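Local coordinates for protein quinone oxidoreductase 1 (Escherichia coli, PDB 1QOR) that catalyses the NADPH-dependent one-electron reduction of quinones to semiquinones as a homodimer of the zinc-containing alcohol dehydrogenase family, at residues G268-R273 against T277-E282; S121-L126 against P264-Y269; K105-P110 against E282-I287. All coordinates share one frame; numbering follows the deposited sequence.

Contact 1: G268-R273 against T277-E282; sequences GYITTR and TEASNE
Arg273 and Thr277 meet through the first turn of helix 273-288, and both hydrogen bonds across this contact end on one atom, the carbonyl oxygen of Arg273. The backbone N of Thr277 donates to it over 2.9 Å, the ordinary helical i to i-4 bond. The hydroxyl of the same residue adds a second bond, with OG1 3.0 Å from Arg273 O. It approaches from above the carbonyl plane, 38° out of it, on the face opposite to that used by the N-H. This reach back along the helix follows from the first torsion of Thr277, which sets OG1 anti to its own carbonyl carbon and beside its backbone N (chi1 -73°).

The side chain of Arg273 takes a course of its own, bent at chi2 and chi3. It crosses the Thr277 side chain at about a right angle, leaving NE 4.0 Å from OG1, a distance at which the two merely pass. The polar end is engaged by the backbone of Ala106, where NH2 is hydrogen-bonded to the carbonyl oxygen.

The apolar part of the contact is small and buried. CD1 of Ile270 lies 4.2 Å from CB of Ala279, so the loop leaving helix 266-269 rests against the next helix. Tyr129 of helix 115-135 also touches Ala279.

Between these two patches the chain turns into the helix. Thr272 is its N-cap: its side chain caps a backbone N of the turn that follows, and Glu275 OE1 accepts from Thr272 N in return, an exchange consistent with a capping box. The same OE1 also accepts from Thr271 N. The chemistry therefore implies a helix start secured mainly by local polar bonds, with one doubly gripped carbonyl and a single apolar touch between loop and helix.

Contact 2: S121-L126 against P264-Y269; sequences SFLKGL and PSLQGY. With NDP (NADPH dihydro-nicotinamide-adenine-dinucleotide phosphate), chain D.
The CA atoms of Leu126 and Leu266 come within 7.7 Å where helix 115-135 passes the short, weakly bonded turn of helix 266-269. That turn follows strand 260-262, an outermost strand of the six-stranded parallel sheet of the Rossmann fold, and its contacts with the coenzyme place it beside the nicotinamide. No hydrogen bond links the segments; three buried leucines make the contact.

Leu266 points its side chain at the helix and divides its branches between two residues a helical turn apart. CD2 meets CB of Leu126 at 4.1 Å, while CD1 lies 4.2 Å from CG of Leu123, the two side chains crossing obliquely. With CG of Leu123 anti to the backbone N (chi1 -166°), its CD2 branch reaches NADPH and stands 3.7 Å from C5N of the dihydronicotinamide ring. Tyr130, farther along the same helix, packs on Leu266 and hydrogen-bonds the coenzyme through its hydroxyl. Ser265 N is bonded to Ser258 OG of the second subunit, tying this loop to the dimer interface as well.

The carboxamide of NADPH settles on the loop: its N7N donates to Pro264 O over 2.9 Å with an N-H...O angle of 149°.

Contact 3: K105-P110 against E282-I287; sequences KAAILP and ELFSLI
The flat ring of Phe284 reaches from helix 273-288 to the end of strand 106-108, and Pro110 lies across one of its faces. The two side chains cross at about a right angle, with CD of Pro110 3.9 Å from the ring centroid and 22° off the normal, a CH-pi contact. That carbon is displaced toward the rim, closest to CD2 of Phe284 at 3.6 Å, and CG of the proline lies beside it.

Leu109 also crosses the ring at about a right angle, but comes to another part of it: its CD2 lies obliquely 4.0 Å from CZ. Ala107 CB and Ile108 O both come to CE2 of Phe284 at a slant, the carbonyl oxygen at 3.8 Å. A chi1 of -71° places CG of Phe284 anti to the carbonyl carbon and beside the backbone N, which carries the ring to Pro110. Val86 of strand 84-87 and Ile113 also touch the ring. Replacing Phe284 by an alanine would probably open a gap beneath Pro110 and leave Leu109 CD2 without its aromatic partner.

Strand 106-108 pairs with strand 84-87 in the mixed, GroES-like sheet, so the Phe284 ring makes a helix-on-sheet packing, probably within the catalytic domain of this dehydrogenase fold.

Contacts 2 and 3 are both buried, contact 2 near the chain centre and contact 3 about 15 Å from it (centre to centre); contact 1, equally far out, is only partly buried. Helix 266-269 serves contacts 1 and 2, and helix 273-288 serves contacts 1 and 3. Helix 115-135 binds the set together: Leu126 CD2 packs on Ala279 CB, while Phe122 CE1 touches both Ser280 OG and Phe284 CZ. Chemistry changes with place. Local backbone and hydroxyl bonds dominate the helix start in contact 1, aliphatic branches border the coenzyme in contact 2, and a phenylalanine ring carries contact 3. Contacts 1 and 2 also touch the second subunit; contact 3 does not.

Contact 1: G268-R273 against T277-E282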
loop_
_atom_site.group_PDB
_atom_site.type_symbol
_atom_site.label_atom_id
_atom_site.label_comp_id
_atom_site.label_asym_id
_atom_site.label_seq_id
_atom_site.Cartn_x
_atom_site.Cartn_y
_atom_site.Cartn_z
ATOM N N GLY A 268 -1.062 -4.473 -14.898
ATOM C CA GLY A 268 -2.137 -4.155 -13.983
ATOM C C GLY A 268 -2.947 -2.921 -14.369
ATOM O O GLY A 268 -4.058 -2.724 -13.856
ATOM N N TYR A 269 -2.423 -2.101 -15.279
ATOM C CA TYR A 269 -3.080 -0.845 -15.658
ATOM C C TYR A 269 -3.518 -0.709 -17.118
ATOM O O TYR A 269 -4.512 -0.038 -17.398
ATOM C CB TYR A 269 -2.166 0.331 -15.301
ATOM C CG TYR A 269 -2.151 0.696 -13.828
ATOM C CD1 TYR A 269 -1.355 -0.021 -12.896
ATOM C CD2 TYR A 269 -2.928 1.745 -13.364
ATOM C CE1 TYR A 269 -1.357 0.315 -11.545
ATOM C CE2 TYR A 269 -2.934 2.096 -12.007
ATOM C CZ TYR A 269 -2.164 1.383 -11.115
ATOM O OH TYR A 269 -2.273 1.728 -9.806
ATOM N N ILE A 270 -2.740 -1.265 -18.042
ATOM C CA ILE A 270 -3.067 -1.218 -19.468
ATOM C C ILE A 270 -3.496 -2.663 -19.824
ATOM O O ILE A 270 -2.687 -3.504 -20.190
ATOM C CB ILE A 270 -1.832 -0.767 -20.321
ATOM C CG1 ILE A 270 -1.297 0.600 -19.833
ATOM C CG2 ILE A 270 -2.228 -0.698 -21.819
ATOM C CD1 ILE A 270 -2.292 1.702 -19.800
ATOM N N THR A 271 -4.784 -2.914 -19.704
ATOM C CA THR A 271 -5.338 -4.238 -19.881
ATOM C C THR A 271 -6.250 -4.422 -21.085
ATOM O O THR A 271 -6.327 -5.515 -21.631
ATOM C CB THR A 271 -6.112 -4.657 -18.579
ATOM O OG1 THR A 271 -7.340 -3.910 -18.473
ATOM C CG2 THR A 271 -5.270 -4.341 -17.320
ATOM N N THR A 272 -6.977 -3.388 -21.475
ATOM C CA THR A 272 -7.864 -3.489 -22.623
ATOM C C THR A 272 -7.346 -2.639 -23.794
ATOM O O THR A 272 -6.417 -1.830 -23.638
ATOM C CB THR A 272 -9.262 -3.017 -22.262
ATOM O OG1 THR A 272 -9.222 -1.610 -22.003
ATOM C CG2 THR A 272 -9.746 -3.705 -21.007
ATOM N N ARG A 273 -7.970 -2.816 -24.957
ATOM C CA ARG A 273 -7.633 -2.085 -26.176
ATOM C C ARG A 273 -8.021 -0.630 -25.942
ATOM O O ARG A 273 -7.299 0.302 -26.318
ATOM C CB ARG A 273 -8.442 -2.669 -27.335
ATOM C CG ARG A 273 -8.473 -1.862 -28.631
ATOM C CD ARG A 273 -7.387 -2.261 -29.619
ATOM N NE ARG A 273 -6.104 -1.645 -29.283
ATOM C CZ ARG A 273 -5.017 -1.646 -30.065
ATOM N NH1 ARG A 273 -5.021 -2.241 -31.264
ATOM N NH2 ARG A 273 -3.923 -1.016 -29.637
ATOM N N THR A 277 -5.408 2.491 -26.047
ATOM C CA THR A 277 -5.789 3.574 -26.940
ATOM C C THR A 277 -5.835 4.960 -26.278
ATOM O O THR A 277 -5.273 5.924 -26.809
ATOM C CB THR A 277 -7.135 3.258 -27.594
ATOM O OG1 THR A 277 -6.957 2.235 -28.581
ATOM C CG2 THR A 277 -7.682 4.475 -28.270
ATOM N N GLU A 278 -6.519 5.075 -25.148
ATOM C CA GLU A 278 -6.577 6.349 -24.440
ATOM C C GLU A 278 -5.161 6.818 -24.029
ATOM O O GLU A 278 -4.780 7.994 -24.261
ATOM C CB GLU A 278 -7.455 6.237 -23.202
ATOM N N ALA A 279 -4.361 5.893 -23.491
ATOM C CA ALA A 279 -3.010 6.220 -23.073
ATOM C C ALA A 279 -2.087 6.587 -24.242
ATOM O O ALA A 279 -1.264 7.488 -24.095
ATOM C CB ALA A 279 -2.418 5.084 -22.261
ATOM N N SER A 280 -2.201 5.881 -25.375
ATOM C CA SER A 280 -1.369 6.139 -26.566
ATOM C C SER A 280 -1.696 7.505 -27.136
ATOM O O SER A 280 -0.818 8.211 -27.641
ATOM C CB SER A 280 -1.654 5.130 -27.694
ATOM O OG SER A 280 -1.219 3.835 -27.377
ATOM N N ASN A 281 -2.983 7.829 -27.133
ATOM C CA ASN A 281 -3.419 9.105 -27.663
ATOM C C ASN A 281 -2.760 10.233 -26.891
ATOM O O ASN A 281 -2.240 11.183 -27.486
ATOM C CB ASN A 281 -4.947 9.197 -27.671
ATOM C CG ASN A 281 -5.552 8.329 -28.749
ATOM O OD1 ASN A 281 -4.873 7.939 -29.700
ATOM N ND2 ASN A 281 -6.803 7.988 -28.596
ATOM N N GLU A 282 -2.736 10.112 -25.576
ATOM C CA GLU A 282 -2.083 11.119 -24.756
ATOM C C GLU A 282 -0.581 11.190 -25.098
ATOM O O GLU A 282 -0.065 12.241 -25.499
ATOM C CB GLU A 282 -2.238 10.765 -23.276
ATOM C CG GLU A 282 -3.660 10.733 -22.865
ATOM C CD GLU A 282 -4.290 12.088 -22.997
ATOM O OE1 GLU A 282 -3.540 13.086 -22.866
ATOM O OE2 GLU A 282 -5.528 12.149 -23.200
#

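Contact 2: S121-L126 against P264-Y269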
loop_
_atom_site.group_PDB
_atom_site.type_symbol
_atom_site.label_atom_id
_atom_site.label_comp_id
_atom_site.label_asym_id
_atom_site.label_seq_id
_atom_site.Cartn_x
_atom_site.Cartn_y
_atom_site.Cartn_z
ATOM N N SER A 121 10.193 5.076 -26.469
ATOM C CA SER A 121 9.295 5.636 -25.492
ATOM C C SER A 121 7.946 5.017 -25.281
ATOM O O SER A 121 7.191 5.525 -24.440
ATOM C CB SER A 121 9.027 7.068 -25.955
ATOM O OG SER A 121 8.341 7.007 -27.212
ATOM N N PHE A 122 7.588 3.992 -26.043
ATOM C CA PHE A 122 6.244 3.423 -25.875
ATOM C C PHE A 122 5.982 2.726 -24.507
ATOM O O PHE A 122 5.092 3.124 -23.759
ATOM C CB PHE A 122 5.869 2.528 -27.070
ATOM C CG PHE A 122 4.378 2.297 -27.205
ATOM C CD1 PHE A 122 3.501 3.375 -27.356
ATOM C CD2 PHE A 122 3.850 1.005 -27.149
ATOM C CE1 PHE A 122 2.118 3.168 -27.447
ATOM C CE2 PHE A 122 2.470 0.791 -27.240
ATOM C CZ PHE A 122 1.607 1.871 -27.391
ATOM N N LEU A 123 6.770 1.710 -24.172
ATOM C CA LEU A 123 6.608 1.021 -22.892
ATOM C C LEU A 123 6.864 2.000 -21.733
ATOM O O LEU A 123 6.079 2.095 -20.813
ATOM C CB LEU A 123 7.592 -0.166 -22.789
ATOM C CG LEU A 123 7.327 -1.177 -21.655
ATOM C CD1 LEU A 123 7.854 -2.591 -22.015
ATOM C CD2 LEU A 123 7.985 -0.685 -20.386
ATOM N N LYS A 124 7.973 2.737 -21.789
ATOM C CA LYS A 124 8.303 3.674 -20.731
ATOM C C LYS A 124 7.286 4.845 -20.621
ATOM O O LYS A 124 6.951 5.292 -19.499
ATOM C CB LYS A 124 9.719 4.191 -20.954
ATOM C CG LYS A 124 10.812 3.127 -20.862
ATOM C CD LYS A 124 12.135 3.652 -21.493
ATOM C CE LYS A 124 13.130 2.527 -21.875
ATOM N NZ LYS A 124 12.707 1.589 -23.020
ATOM N N GLY A 125 6.742 5.307 -21.748
ATOM C CA GLY A 125 5.792 6.420 -21.701
ATOM C C GLY A 125 4.450 5.988 -21.135
ATOM O O GLY A 125 3.763 6.756 -20.427
ATOM N N LEU A 126 4.025 4.773 -21.487
ATOM C CA LEU A 126 2.760 4.230 -20.952
ATOM C C LEU A 126 2.932 4.078 -19.427
ATOM O O LEU A 126 1.977 4.278 -18.637
ATOM C CB LEU A 126 2.470 2.876 -21.602
ATOM C CG LEU A 126 2.129 2.894 -23.109
ATOM C CD1 LEU A 126 1.890 1.478 -23.538
ATOM C CD2 LEU A 126 0.861 3.680 -23.405
ATOM N N PRO A 264 3.075 -1.723 -8.595
ATOM C CA PRO A 264 2.403 -1.868 -9.894
ATOM C C PRO A 264 3.259 -2.364 -11.068
ATOM O O PRO A 264 4.498 -2.357 -11.028
ATOM C CB PRO A 264 1.905 -0.442 -10.154
ATOM C CG PRO A 264 3.102 0.367 -9.701
ATOM C CD PRO A 264 3.569 -0.333 -8.418
ATOM N N SER A 265 2.560 -2.797 -12.113
ATOM C CA SER A 265 3.192 -3.245 -13.337
ATOM C C SER A 265 2.267 -2.734 -14.440
ATOM O O SER A 265 1.115 -2.359 -14.185
ATOM C CB SER A 265 3.350 -4.776 -13.383
ATOM O OG SER A 265 2.103 -5.386 -13.633
ATOM N N LEU A 266 2.803 -2.655 -15.652
ATOM C CA LEU A 266 2.047 -2.210 -16.814
ATOM C C LEU A 266 0.799 -3.063 -17.043
ATOM O O LEU A 266 -0.266 -2.521 -17.435
ATOM C CB LEU A 266 2.926 -2.302 -18.060
ATOM C CG LEU A 266 3.082 -1.056 -18.925
ATOM C CD1 LEU A 266 3.376 -1.493 -20.345
ATOM C CD2 LEU A 266 1.843 -0.214 -18.912
ATOM N N GLN A 267 0.931 -4.382 -16.851
ATOM C CA GLN A 267 -0.193 -5.296 -17.036
ATOM C C GLN A 267 -1.346 -4.980 -16.099
ATOM O O GLN A 267 -2.488 -5.275 -16.434
ATOM C CB GLN A 267 0.189 -6.738 -16.763
ATOM C CG GLN A 267 1.421 -7.189 -17.423
ATOM C CD GLN A 267 2.638 -6.834 -16.608
ATOM O OE1 GLN A 267 3.452 -5.970 -17.021
ATOM N NE2 GLN A 267 2.783 -7.481 -15.431
ATOM N N GLY A 268 -1.062 -4.473 -14.898
ATOM C CA GLY A 268 -2.137 -4.155 -13.983
ATOM C C GLY A 268 -2.947 -2.921 -14.369
ATOM O O GLY A 268 -4.058 -2.724 -13.856
ATOM N N TYR A 269 -2.423 -2.101 -15.279
ATOM C CA TYR A 269 -3.080 -0.845 -15.658
ATOM C C TYR A 269 -3.518 -0.709 -17.118
ATOM O O TYR A 269 -4.512 -0.038 -17.398
ATOM C CB TYR A 269 -2.166 0.331 -15.301
ATOM C CG TYR A 269 -2.151 0.696 -13.828
ATOM C CD1 TYR A 269 -1.355 -0.021 -12.896
ATOM C CD2 TYR A 269 -2.928 1.745 -13.364
ATOM C CE1 TYR A 269 -1.357 0.315 -11.545
ATOM C CE2 TYR A 269 -2.934 2.096 -12.007
ATOM C CZ TYR A 269 -2.164 1.383 -11.115
ATOM O OH TYR A 269 -2.273 1.728 -9.806
HETATM P PA NDP D . 16.943 3.025 -16.645
HETATM O O1A NDP D . 17.332 3.471 -18.008
HETATM O O2A NDP D . 16.267 3.998 -15.746
HETATM O O5B NDP D . 18.138 2.351 -15.923
HETATM C C5B NDP D . 18.136 2.046 -14.553
HETATM C C4B NDP D . 18.760 3.187 -13.807
HETATM O O4B NDP D . 18.441 2.866 -12.459
HETATM C C3B NDP D . 20.290 3.303 -13.844
HETATM O O3B NDP D . 20.694 4.044 -15.025
HETATM C C2B NDP D . 20.610 3.867 -12.467
HETATM O O2B NDP D . 20.658 5.284 -12.571
HETATM C C1B NDP D . 19.411 3.365 -11.550
HETATM N N9A NDP D . 20.037 2.432 -10.600
HETATM C C8A NDP D . 20.167 2.577 -9.281
HETATM N N7A NDP D . 20.837 1.535 -8.773
HETATM C C5A NDP D . 21.103 0.773 -9.811
HETATM C C6A NDP D . 21.819 -0.417 -9.767
HETATM N N6A NDP D . 22.314 -0.923 -8.644
HETATM N N1A NDP D . 21.996 -1.027 -10.940
HETATM C C2A NDP D . 21.513 -0.533 -12.113
HETATM N N3A NDP D . 20.831 0.615 -12.143
HETATM C C4A NDP D . 20.624 1.293 -10.977
HETATM O O3 NDP D . 15.892 1.870 -16.947
HETATM P PN NDP D . 14.421 1.797 -17.519
HETATM O O1N NDP D . 13.894 3.154 -17.912
HETATM O O2N NDP D . 14.354 0.667 -18.520
HETATM O O5D NDP D . 13.653 1.294 -16.152
HETATM C C5D NDP D . 13.668 1.984 -14.910
HETATM C C4D NDP D . 13.056 1.157 -13.829
HETATM O O4D NDP D . 11.626 1.060 -14.019
HETATM C C3D NDP D . 13.585 -0.272 -13.778
HETATM O O3D NDP D . 13.773 -0.676 -12.419
HETATM C C2D NDP D . 12.435 -1.052 -14.453
HETATM O O2D NDP D . 12.437 -2.408 -14.082
HETATM C C1D NDP D . 11.204 -0.361 -13.942
HETATM N N1N NDP D . 9.956 -0.316 -14.752
HETATM C C2N NDP D . 8.757 -0.629 -14.160
HETATM C C3N NDP D . 7.609 -0.570 -14.929
HETATM C C7N NDP D . 6.248 -0.870 -14.314
HETATM O O7N NDP D . 5.219 -0.777 -14.974
HETATM N N7N NDP D . 6.282 -1.220 -13.045
HETATM C C4N NDP D . 7.642 -0.199 -16.263
HETATM C C5N NDP D . 8.873 0.119 -16.849
HETATM C C6N NDP D . 10.024 0.048 -16.081
HETATM P P2B NDP D . 21.606 6.188 -11.542
HETATM O O1X NDP D . 21.182 7.583 -11.785
HETATM O O2X NDP D . 21.283 5.715 -10.189
HETATM O O3X NDP D . 22.980 5.859 -11.967
#

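Contact 3: K105-P110 against E282-I287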
loop_
_atom_site.group_PDB
_atom_site.type_symbol
_atom_site.label_atom_id
_atom_site.label_comp_id
_atom_site.label_asym_id
_atom_site.label_seq_id
_atom_site.Cartn_x
_atom_site.Cartn_y
_atom_site.Cartn_z
ATOM N N LYS A 105 -2.842 -5.582 -28.753
ATOM C CA LYS A 105 -1.728 -5.026 -28.031
ATOM C C LYS A 105 -0.912 -4.035 -28.866
ATOM O O LYS A 105 0.046 -3.469 -28.356
ATOM C CB LYS A 105 -0.791 -6.157 -27.584
ATOM C CG LYS A 105 -1.432 -7.274 -26.777
ATOM C CD LYS A 105 -1.921 -6.790 -25.443
ATOM N N ALA A 106 -1.243 -3.845 -30.139
ATOM C CA ALA A 106 -0.466 -2.930 -30.975
ATOM C C ALA A 106 -1.203 -1.642 -31.296
ATOM O O ALA A 106 -2.410 -1.641 -31.463
ATOM C CB ALA A 106 -0.044 -3.610 -32.262
ATOM N N ALA A 107 -0.469 -0.539 -31.352
ATOM C CA ALA A 107 -1.066 0.750 -31.682
ATOM C C ALA A 107 -0.538 1.261 -33.028
ATOM O O ALA A 107 0.651 1.054 -33.390
ATOM C CB ALA A 107 -0.791 1.780 -30.573
ATOM N N ILE A 108 -1.440 1.873 -33.793
ATOM C CA ILE A 108 -1.067 2.432 -35.086
ATOM C C ILE A 108 -0.274 3.712 -34.822
ATOM O O ILE A 108 -0.763 4.627 -34.173
ATOM C CB ILE A 108 -2.297 2.831 -35.911
ATOM C CG1 ILE A 108 -3.242 1.631 -36.106
ATOM C CG2 ILE A 108 -1.831 3.473 -37.238
ATOM C CD1 ILE A 108 -2.710 0.551 -37.040
ATOM N N LEU A 109 0.944 3.763 -35.326
ATOM C CA LEU A 109 1.820 4.909 -35.153
ATOM C C LEU A 109 1.439 6.124 -36.012
ATOM O O LEU A 109 1.107 5.968 -37.184
ATOM C CB LEU A 109 3.221 4.513 -35.571
ATOM C CG LEU A 109 4.304 4.331 -34.548
ATOM C CD1 LEU A 109 5.632 4.397 -35.313
ATOM C CD2 LEU A 109 4.231 5.430 -33.511
ATOM N N PRO A 110 1.408 7.335 -35.429
ATOM C CA PRO A 110 1.067 8.459 -36.302
ATOM C C PRO A 110 2.310 8.735 -37.174
ATOM O O PRO A 110 3.450 8.549 -36.741
ATOM C CB PRO A 110 0.836 9.597 -35.308
ATOM C CG PRO A 110 0.420 8.857 -34.011
ATOM C CD PRO A 110 1.410 7.747 -34.011
ATOM N N GLU A 282 -2.736 10.112 -25.576
ATOM C CA GLU A 282 -2.083 11.119 -24.756
ATOM C C GLU A 282 -0.581 11.190 -25.098
ATOM O O GLU A 282 -0.065 12.241 -25.499
ATOM C CB GLU A 282 -2.238 10.765 -23.276
ATOM C CG GLU A 282 -3.660 10.733 -22.865
ATOM C CD GLU A 282 -4.290 12.088 -22.997
ATOM O OE1 GLU A 282 -3.540 13.086 -22.866
ATOM O OE2 GLU A 282 -5.528 12.149 -23.200
ATOM N N LEU A 283 0.106 10.070 -24.906
ATOM C CA LEU A 283 1.525 9.967 -25.166
ATOM C C LEU A 283 1.936 10.500 -26.544
ATOM O O LEU A 283 2.880 11.277 -26.680
ATOM C CB LEU A 283 1.961 8.487 -25.021
ATOM C CG LEU A 283 3.417 8.188 -25.327
ATOM C CD1 LEU A 283 4.355 8.971 -24.393
ATOM C CD2 LEU A 283 3.683 6.695 -25.249
ATOM N N PHE A 284 1.267 10.015 -27.573
ATOM C CA PHE A 284 1.593 10.389 -28.939
ATOM C C PHE A 284 1.410 11.875 -29.176
ATOM O O PHE A 284 2.166 12.477 -29.935
ATOM C CB PHE A 284 0.707 9.631 -29.946
ATOM C CG PHE A 284 1.025 8.164 -30.068
ATOM C CD1 PHE A 284 2.252 7.659 -29.636
ATOM C CD2 PHE A 284 0.103 7.294 -30.672
ATOM C CE1 PHE A 284 2.561 6.332 -29.805
ATOM C CE2 PHE A 284 0.414 5.943 -30.844
ATOM C CZ PHE A 284 1.650 5.472 -30.410
ATOM N N SER A 285 0.387 12.456 -28.571
ATOM C CA SER A 285 0.167 13.846 -28.822
ATOM C C SER A 285 1.248 14.715 -28.166
ATOM O O SER A 285 1.657 15.706 -28.736
ATOM C CB SER A 285 -1.265 14.243 -28.457
ATOM O OG SER A 285 -1.408 14.324 -27.062
ATOM N N LEU A 286 1.836 14.230 -27.074
ATOM C CA LEU A 286 2.872 14.948 -26.343
ATOM C C LEU A 286 4.223 14.864 -27.038
ATOM O O LEU A 286 5.040 15.782 -26.926
ATOM C CB LEU A 286 2.981 14.390 -24.931
ATOM C CG LEU A 286 2.406 15.108 -23.687
ATOM C CD1 LEU A 286 1.485 16.307 -23.935
ATOM C CD2 LEU A 286 1.739 14.055 -22.814
ATOM N N ILE A 287 4.486 13.743 -27.709
ATOM C CA ILE A 287 5.743 13.574 -28.449
ATOM C C ILE A 287 5.695 14.359 -29.787
ATOM O O ILE A 287 6.673 15.032 -30.148
ATOM C CB ILE A 287 6.035 12.090 -28.734
ATOM C CG1 ILE A 287 6.382 11.379 -27.440
ATOM C CG2 ILE A 287 7.176 11.950 -29.726
ATOM C CD1 ILE A 287 6.368 9.868 -27.577
#